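PDB 4F2N: superoxide dismutase from Leishmania major, which catalyses the dismutation of superoxide into molecular oxygen and hydrogen peroxide at a mononuclear iron site. Local coordinates for residues T25-L29 against H105-F110; L184-F188 against M224-A228. All blocks are in the same frame, centred on the assembly; numbering follows the deposited sequence.

In the fold
The two contacts show how packing links the segments that lead to one metal site. Contact 1 sets the N-terminal loop on helix 96-113 of the alpha-hairpin domain, and contact 2 sets strand 185-191 against helix 218-229. Helix 96-113 and strand 185-191 each supply an iron ligand: His108, within contact 1, and Asp191, at the end of the strand and beyond segment 184-188. His58 and His195 complete the protein ligands. The contacts have centres about 12 Å apart and meet at two joints. Phe110 CZ of the helix packs 3.5 Å from Ile187 C. Thr25 of the loop touches Pro186 on one segment of contact 2, and Arg227 and Met224 on the other, with Thr25 O 3.5 Å from Met224 CE.

Contact 1 of 2, residues T25-L29 against H105-F110; sequences TLPHL and HFNHSF. With FE2 (Fe (II) ion), chain N.
Leu29, Leu26 and Thr25 press against one side of helix 96-113, the alpha-hairpin helix that carries His108; a type I beta turn from Leu26 to Leu29 presents the two leucines together. Leu29 CD2 sits over one face of the His105 ring, offset toward its rim, in a CH-pi contact 4.2 Å from the centroid, and CD1 comes within 3.5 Å of Ser109 OG. Leu26 enters between the two phenylalanines: its CG approaches Phe106 CE1 at 3.8 Å, while CD2 meets the edge of the Phe110 ring in its plane. Thr25 closes the row, its CG2, anti to the backbone N, reaching Phe110 CE1 at 3.6 Å and Phe106 CZ at 3.7 Å.

Polar partners position this first shell. Glu83 accepts hydrogen bonds from the backbone N of both Thr25 and Leu26, holding the loop, and His63 NE2 pairs with His105 ND1, a bond that restrains the ring's rotation with its face toward Leu29 CD2. His108 leaves the helix on another side, and its NE2 binds the iron at 2.1 Å. Within the helix, His105 O is gripped twice, from opposite faces of its carbonyl plane: by Ser109 N, and by Ser109 OG at 2.9 Å, 37° out of that plane.

Contact 2 of 2, residues L184-F188 against M224-A228; sequences LRPIF and MYERA
This is a strand-to-helix packing contact in the C-terminal alpha/beta domain, where the start of strand 185-191 lies against the last turns of helix 218-229. Its apolar middle is Ile187, whose branches divide the work. CG1 stands between the backbone N and the carbonyl carbon (chi1 73°), and from it CD1 runs alongside Tyr225, 4.0 Å from Tyr225 CB. CG2 turns instead to the helix backbone, 3.8 Å from Tyr225 N, and also packs on the Ala228 methyl group. Ile187 CB and Met224 CB meet at 3.8 Å. Beyond CB the Met224 chain bends at both chi2 and chi3, and these two bends bring CE to 3.7 Å from Pro186 O.

One hydrogen bond crosses between the segments. Arg185 runs extended past the Ala228 methyl group, with the two CB atoms 3.8 Å apart, and its NH1 donates to Ala228 O at 2.9 Å. The N-H...O angle of 148° makes the bond somewhat bent, and separately the donor stands 33° from the carbonyl plane. Tyr23 takes the same arginine in a cation-pi contact.

Ile187 and Phe188 form a classic beta bulge opposite Leu159 of the central strand 155-161. Strand 168-174 adds Leu168 against both Ile187 and Tyr225, and Tyr225 also packs on Leu126 and Ala129 of helix 124-134.

Contact 1 of 2, residues T25-L29 against H105-F110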
ATOM      1  N   THR B  25      13.227  16.772 -13.427  1.00 21.90           N
ATOM      2  CA  THR B  25      13.185  17.054 -11.997  1.00 21.69           C
ATOM      3  C   THR B  25      14.515  16.667 -11.316  1.00 21.74           C
ATOM      4  O   THR B  25      15.034  17.428 -10.471  1.00 21.96           O
ATOM      5  CB  THR B  25      11.984  16.343 -11.338  1.00 21.44           C
ATOM      6  OG1 THR B  25      10.779  16.943 -11.816  1.00 21.57           O
ATOM      7  CG2 THR B  25      12.014  16.508  -9.834  1.00 21.71           C
ATOM      8  N   LEU B  26      15.034  15.482 -11.661  1.00 21.34           N
ATOM      9  CA  LEU B  26      16.368  15.040 -11.178  1.00 21.80           C
ATOM     10  C   LEU B  26      17.266  14.663 -12.358  1.00 22.22           C
ATOM     11  O   LEU B  26      17.429  13.465 -12.650  1.00 22.05           O
ATOM     12  CB  LEU B  26      16.224  13.814 -10.250  1.00 21.44           C
ATOM     13  CG  LEU B  26      15.438  14.009  -8.947  1.00 21.32           C
ATOM     14  CD1 LEU B  26      15.328  12.682  -8.186  1.00 21.20           C
ATOM     15  CD2 LEU B  26      16.078  15.116  -8.111  1.00 21.77           C
ATOM     16  N   PRO B  27      17.867  15.663 -13.033  1.00 22.91           N
ATOM     17  CA  PRO B  27      18.634  15.312 -14.239  1.00 23.73           C
ATOM     18  C   PRO B  27      19.851  14.428 -13.982  1.00 24.64           C
ATOM     19  O   PRO B  27      20.294  13.744 -14.896  1.00 25.38           O
ATOM     20  CB  PRO B  27      19.098  16.672 -14.798  1.00 23.99           C
ATOM     21  CG  PRO B  27      18.865  17.654 -13.713  1.00 23.90           C
ATOM     22  CD  PRO B  27      17.808  17.120 -12.801  1.00 23.20           C
ATOM     23  N   HIS B  28      20.387  14.442 -12.760  1.00 25.50           N
ATOM     24  CA  HIS B  28      21.525  13.566 -12.407  1.00 26.81           C
ATOM     25  C   HIS B  28      21.098  12.120 -12.169  1.00 26.39           C
ATOM     26  O   HIS B  28      21.949  11.228 -12.132  1.00 26.93           O
ATOM     27  CB  HIS B  28      22.176  14.089 -11.151  1.00 28.44           C
ATOM     28  CG  HIS B  28      21.229  14.097  -9.997  1.00 29.48           C
ATOM     29  ND1 HIS B  28      20.356  15.128  -9.777  1.00 29.98           N
ATOM     30  CD2 HIS B  28      20.917  13.101  -9.063  1.00 29.84           C
ATOM     31  CE1 HIS B  28      19.592  14.835  -8.705  1.00 30.24           C
ATOM     32  NE2 HIS B  28      19.928  13.586  -8.271  1.00 30.08           N
ATOM     33  N   LEU B  29      19.794  11.871 -12.004  1.00 25.12           N
ATOM     34  CA  LEU B  29      19.306  10.490 -11.778  1.00 24.68           C
ATOM     35  C   LEU B  29      19.173   9.695 -13.073  1.00 25.09           C
ATOM     36  O   LEU B  29      18.239   9.889 -13.847  1.00 24.80           O
ATOM     37  CB  LEU B  29      17.999  10.447 -10.955  1.00 23.58           C
ATOM     38  CG  LEU B  29      17.698   9.085 -10.300  1.00 22.96           C
ATOM     39  CD1 LEU B  29      18.619   8.855  -9.111  1.00 23.22           C
ATOM     40  CD2 LEU B  29      16.244   8.989  -9.855  1.00 22.21           C
ATOM     41  N   HIS B 105      11.931   4.210  -8.081  1.00 17.46           N
ATOM     42  CA  HIS B 105      13.328   4.650  -7.941  1.00 18.02           C
ATOM     43  C   HIS B 105      13.401   6.160  -7.900  1.00 17.91           C
ATOM     44  O   HIS B 105      14.009   6.751  -7.002  1.00 17.68           O
ATOM     45  CB  HIS B 105      14.241   4.044  -9.027  1.00 18.26           C
ATOM     46  CG  HIS B 105      15.662   4.561  -9.005  1.00 19.08           C
ATOM     47  ND1 HIS B 105      16.338   4.811  -7.853  1.00 19.08           N
ATOM     48  CD2 HIS B 105      16.556   4.847 -10.053  1.00 19.69           C
ATOM     49  CE1 HIS B 105      17.584   5.228  -8.143  1.00 19.77           C
ATOM     50  NE2 HIS B 105      17.715   5.275  -9.484  1.00 20.35           N
ATOM     51  N   PHE B 106      12.741   6.791  -8.848  1.00 18.04           N
ATOM     52  CA  PHE B 106      12.699   8.244  -8.899  1.00 18.41           C
ATOM     53  C   PHE B 106      12.034   8.792  -7.621  1.00 17.93           C
ATOM     54  O   PHE B 106      12.567   9.730  -6.991  1.00 18.48           O
ATOM     55  CB  PHE B 106      11.936   8.728 -10.149  1.00 18.52           C
ATOM     56  CG  PHE B 106      11.624  10.209 -10.116  1.00 19.51           C
ATOM     57  CD1 PHE B 106      12.532  11.130 -10.633  1.00 20.61           C
ATOM     58  CD2 PHE B 106      10.447  10.684  -9.529  1.00 19.49           C
ATOM     59  CE1 PHE B 106      12.280  12.511 -10.558  1.00 21.28           C
ATOM     60  CE2 PHE B 106      10.177  12.052  -9.449  1.00 20.74           C
ATOM     61  CZ  PHE B 106      11.102  12.971  -9.975  1.00 21.25           C
ATOM     62  N   ASN B 107      10.886   8.223  -7.243  1.00 16.98           N
ATOM     63  CA  ASN B 107      10.115   8.780  -6.118  1.00 17.04           C
ATOM     64  C   ASN B 107      10.946   8.761  -4.852  1.00 16.73           C
ATOM     65  O   ASN B 107      10.973   9.760  -4.122  1.00 17.12           O
ATOM     66  CB  ASN B 107       8.797   8.029  -5.883  1.00 16.89           C
ATOM     67  CG  ASN B 107       7.830   8.188  -7.034  1.00 17.53           C
ATOM     68  OD1 ASN B 107       7.927   9.142  -7.833  1.00 17.64           O
ATOM     69  ND2 ASN B 107       6.890   7.266  -7.128  1.00 17.36           N
ATOM     70  N   HIS B 108      11.639   7.644  -4.601  1.00 16.52           N
ATOM     71  CA  HIS B 108      12.485   7.536  -3.381  1.00 16.73           C
ATOM     72  C   HIS B 108      13.679   8.457  -3.441  1.00 16.96           C
ATOM     73  O   HIS B 108      14.030   9.086  -2.436  1.00 17.99           O
ATOM     74  CB  HIS B 108      12.940   6.084  -3.107  1.00 16.75           C
ATOM     75  CG  HIS B 108      11.826   5.197  -2.568  1.00 16.49           C
ATOM     76  ND1 HIS B 108      10.933   4.567  -3.382  1.00 16.26           N
ATOM     77  CD2 HIS B 108      11.433   4.921  -1.268  1.00 16.32           C
ATOM     78  CE1 HIS B 108      10.036   3.906  -2.646  1.00 16.22           C
ATOM     79  NE2 HIS B 108      10.317   4.129  -1.342  1.00 16.31           N
ATOM     80  N   SER B 109      14.337   8.543  -4.599  1.00 17.13           N
ATOM     81  CA  SER B 109      15.486   9.442  -4.768  1.00 17.67           C
ATOM     82  C   SER B 109      15.119  10.873  -4.457  1.00 17.70           C
ATOM     83  O   SER B 109      15.871  11.605  -3.811  1.00 18.27           O
ATOM     84  CB  SER B 109      16.080   9.316  -6.187  1.00 17.68           C
ATOM     85  OG  SER B 109      16.562   7.993  -6.363  1.00 17.60           O
ATOM     86  N   PHE B 110      13.945  11.265  -4.916  1.00 17.23           N
ATOM     87  CA  PHE B 110      13.470  12.627  -4.732  1.00 17.48           C
ATOM     88  C   PHE B 110      13.175  12.857  -3.258  1.00 17.72           C
ATOM     89  O   PHE B 110      13.579  13.876  -2.687  1.00 18.65           O
ATOM     90  CB  PHE B 110      12.216  12.896  -5.599  1.00 17.00           C
ATOM     91  CG  PHE B 110      11.803  14.341  -5.573  1.00 17.46           C
ATOM     92  CD1 PHE B 110      12.539  15.298  -6.277  1.00 18.14           C
ATOM     93  CD2 PHE B 110      10.697  14.747  -4.847  1.00 17.33           C
ATOM     94  CE1 PHE B 110      12.166  16.642  -6.263  1.00 18.90           C
ATOM     95  CE2 PHE B 110      10.324  16.094  -4.817  1.00 18.19           C
ATOM     96  CZ  PHE B 110      11.052  17.040  -5.521  1.00 18.78           C
TER
HETATM   97 FE   FE2 N 300       8.933   4.027   0.169  1.00 16.82          FE
HETATM   98  O   HOH W   1       7.278   3.858  -1.359  1.00 12.29           O

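Contact 2 of 2, residues L184-F188 against M224-A228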
ATOM      1  N   LEU B 184       3.373  18.030 -14.338  1.00 22.79           N
ATOM      2  CA  LEU B 184       3.644  18.844 -13.136  1.00 22.40           C
ATOM      3  C   LEU B 184       5.119  18.703 -12.748  1.00 21.05           C
ATOM      4  O   LEU B 184       5.762  17.735 -13.134  1.00 21.04           O
ATOM      5  CB  LEU B 184       2.724  18.448 -11.969  1.00 22.35           C
ATOM      6  CG  LEU B 184       1.225  18.792 -12.183  1.00 23.55           C
ATOM      7  CD1 LEU B 184       0.426  18.407 -10.943  1.00 23.50           C
ATOM      8  CD2 LEU B 184       0.982  20.267 -12.491  1.00 24.55           C
ATOM      9  N   ARG B 185       5.623  19.646 -11.954  1.00 20.25           N
ATOM     10  CA  ARG B 185       7.015  19.653 -11.545  1.00 19.45           C
ATOM     11  C   ARG B 185       7.085  19.585 -10.046  1.00 19.05           C
ATOM     12  O   ARG B 185       6.829  20.583  -9.385  1.00 19.21           O
ATOM     13  CB  ARG B 185       7.698  20.932 -12.058  1.00 19.45           C
ATOM     14  CG  ARG B 185       7.852  20.929 -13.568  1.00 19.41           C
ATOM     15  CD  ARG B 185       8.484  22.227 -14.097  1.00 20.27           C
ATOM     16  NE  ARG B 185       8.721  22.166 -15.541  1.00 20.34           N
ATOM     17  CZ  ARG B 185       9.348  23.107 -16.266  1.00 21.08           C
ATOM     18  NH1 ARG B 185       9.791  24.220 -15.723  1.00 20.88           N
ATOM     19  NH2 ARG B 185       9.503  22.938 -17.566  1.00 21.37           N
ATOM     20  N   PRO B 186       7.382  18.396  -9.509  1.00 18.76           N
ATOM     21  CA  PRO B 186       7.475  18.185  -8.063  1.00 18.68           C
ATOM     22  C   PRO B 186       8.545  19.063  -7.445  1.00 18.91           C
ATOM     23  O   PRO B 186       9.606  19.258  -8.052  1.00 19.30           O
ATOM     24  CB  PRO B 186       7.862  16.682  -7.950  1.00 18.58           C
ATOM     25  CG  PRO B 186       7.323  16.078  -9.225  1.00 18.85           C
ATOM     26  CD  PRO B 186       7.620  17.140 -10.263  1.00 18.68           C
ATOM     27  N   ILE B 187       8.266  19.591  -6.247  1.00 18.71           N
ATOM     28  CA  ILE B 187       9.264  20.301  -5.458  1.00 19.02           C
ATOM     29  C   ILE B 187       9.408  19.710  -4.064  1.00 18.81           C
ATOM     30  O   ILE B 187      10.396  19.980  -3.384  1.00 20.17           O
ATOM     31  CB  ILE B 187       9.054  21.855  -5.421  1.00 19.20           C
ATOM     32  CG1 ILE B 187       7.861  22.234  -4.533  1.00 19.20           C
ATOM     33  CG2 ILE B 187       8.903  22.417  -6.841  1.00 19.53           C
ATOM     34  CD1 ILE B 187       7.636  23.735  -4.387  1.00 19.98           C
ATOM     35  N   PHE B 188       8.433  18.887  -3.651  1.00 18.68           N
ATOM     36  CA  PHE B 188       8.464  18.198  -2.349  1.00 17.98           C
ATOM     37  C   PHE B 188       7.560  16.971  -2.394  1.00 17.63           C
ATOM     38  O   PHE B 188       6.529  16.980  -3.099  1.00 17.19           O
ATOM     39  CB  PHE B 188       7.999  19.125  -1.231  1.00 18.44           C
ATOM     40  CG  PHE B 188       7.981  18.439   0.122  1.00 18.40           C
ATOM     41  CD1 PHE B 188       9.180  17.991   0.691  1.00 18.59           C
ATOM     42  CD2 PHE B 188       6.776  18.159   0.779  1.00 18.37           C
ATOM     43  CE1 PHE B 188       9.192  17.312   1.903  1.00 18.21           C
ATOM     44  CE2 PHE B 188       6.783  17.504   2.018  1.00 18.25           C
ATOM     45  CZ  PHE B 188       7.996  17.073   2.571  1.00 18.12           C
ATOM     46  N   MET B 224      14.348  23.610  -5.925  1.00 22.00           N
ATOM     47  CA  MET B 224      13.403  23.027  -6.883  1.00 21.30           C
ATOM     48  C   MET B 224      12.340  24.042  -7.330  1.00 21.42           C
ATOM     49  O   MET B 224      11.984  24.132  -8.510  1.00 21.42           O
ATOM     50  CB  MET B 224      12.726  21.787  -6.265  1.00 20.60           C
ATOM     51  CG  MET B 224      13.674  20.590  -6.065  1.00 20.69           C
ATOM     52  SD  MET B 224      14.536  20.074  -7.575  1.00 21.97           S
ATOM     53  CE  MET B 224      13.208  19.894  -8.755  1.00 19.93           C
ATOM     54  N   TYR B 225      11.810  24.789  -6.380  1.00 21.88           N
ATOM     55  CA  TYR B 225      10.799  25.798  -6.702  1.00 22.48           C
ATOM     56  C   TYR B 225      11.325  26.830  -7.718  1.00 23.25           C
ATOM     57  O   TYR B 225      10.676  27.116  -8.730  1.00 22.88           O
ATOM     58  CB  TYR B 225      10.305  26.496  -5.418  1.00 22.87           C
ATOM     59  CG  TYR B 225       9.423  27.681  -5.730  1.00 23.75           C
ATOM     60  CD1 TYR B 225       8.101  27.497  -6.122  1.00 24.16           C
ATOM     61  CD2 TYR B 225       9.936  28.989  -5.720  1.00 25.06           C
ATOM     62  CE1 TYR B 225       7.283  28.579  -6.422  1.00 25.06           C
ATOM     63  CE2 TYR B 225       9.134  30.078  -6.045  1.00 25.80           C
ATOM     64  CZ  TYR B 225       7.816  29.856  -6.409  1.00 26.16           C
ATOM     65  OH  TYR B 225       7.003  30.915  -6.739  1.00 27.59           O
ATOM     66  N   GLU B 226      12.510  27.366  -7.464  1.00 24.39           N
ATOM     67  CA  GLU B 226      13.090  28.384  -8.365  1.00 26.16           C
ATOM     68  C   GLU B 226      13.275  27.859  -9.787  1.00 25.58           C
ATOM     69  O   GLU B 226      12.872  28.519 -10.760  1.00 25.91           O
ATOM     70  CB  GLU B 226      14.387  28.949  -7.782  1.00 28.61           C
ATOM     71  CG  GLU B 226      14.106  29.863  -6.593  1.00 32.18           C
ATOM     72  CD  GLU B 226      15.322  30.163  -5.716  1.00 35.83           C
ATOM     73  OE1 GLU B 226      16.418  29.623  -5.951  1.00 40.51           O
ATOM     74  OE2 GLU B 226      15.187  30.940  -4.758  1.00 38.09           O
ATOM     75  N   ARG B 227      13.851  26.663  -9.925  1.00 24.16           N
ATOM     76  CA  ARG B 227      14.055  26.127 -11.261  1.00 24.10           C
ATOM     77  C   ARG B 227      12.756  25.689 -11.922  1.00 23.81           C
ATOM     78  O   ARG B 227      12.635  25.814 -13.119  1.00 23.82           O
ATOM     79  CB  ARG B 227      15.116  25.012 -11.313  1.00 23.28           C
ATOM     80  CG  ARG B 227      14.835  23.741 -10.508  1.00 22.49           C
ATOM     81  CD  ARG B 227      16.109  22.874 -10.435  1.00 22.72           C
ATOM     82  NE  ARG B 227      16.477  22.301 -11.742  1.00 22.67           N
ATOM     83  CZ  ARG B 227      15.988  21.156 -12.242  1.00 22.27           C
ATOM     84  NH1 ARG B 227      15.092  20.443 -11.566  1.00 21.46           N
ATOM     85  NH2 ARG B 227      16.378  20.725 -13.440  1.00 22.21           N
ATOM     86  N   ALA B 228      11.798  25.176 -11.142  1.00 23.55           N
ATOM     87  CA  ALA B 228      10.543  24.658 -11.733  1.00 24.14           C
ATOM     88  C   ALA B 228       9.650  25.787 -12.273  1.00 25.07           C
ATOM     89  O   ALA B 228       8.956  25.594 -13.283  1.00 24.86           O
ATOM     90  CB  ALA B 228       9.775  23.797 -10.729  1.00 23.54           C
TER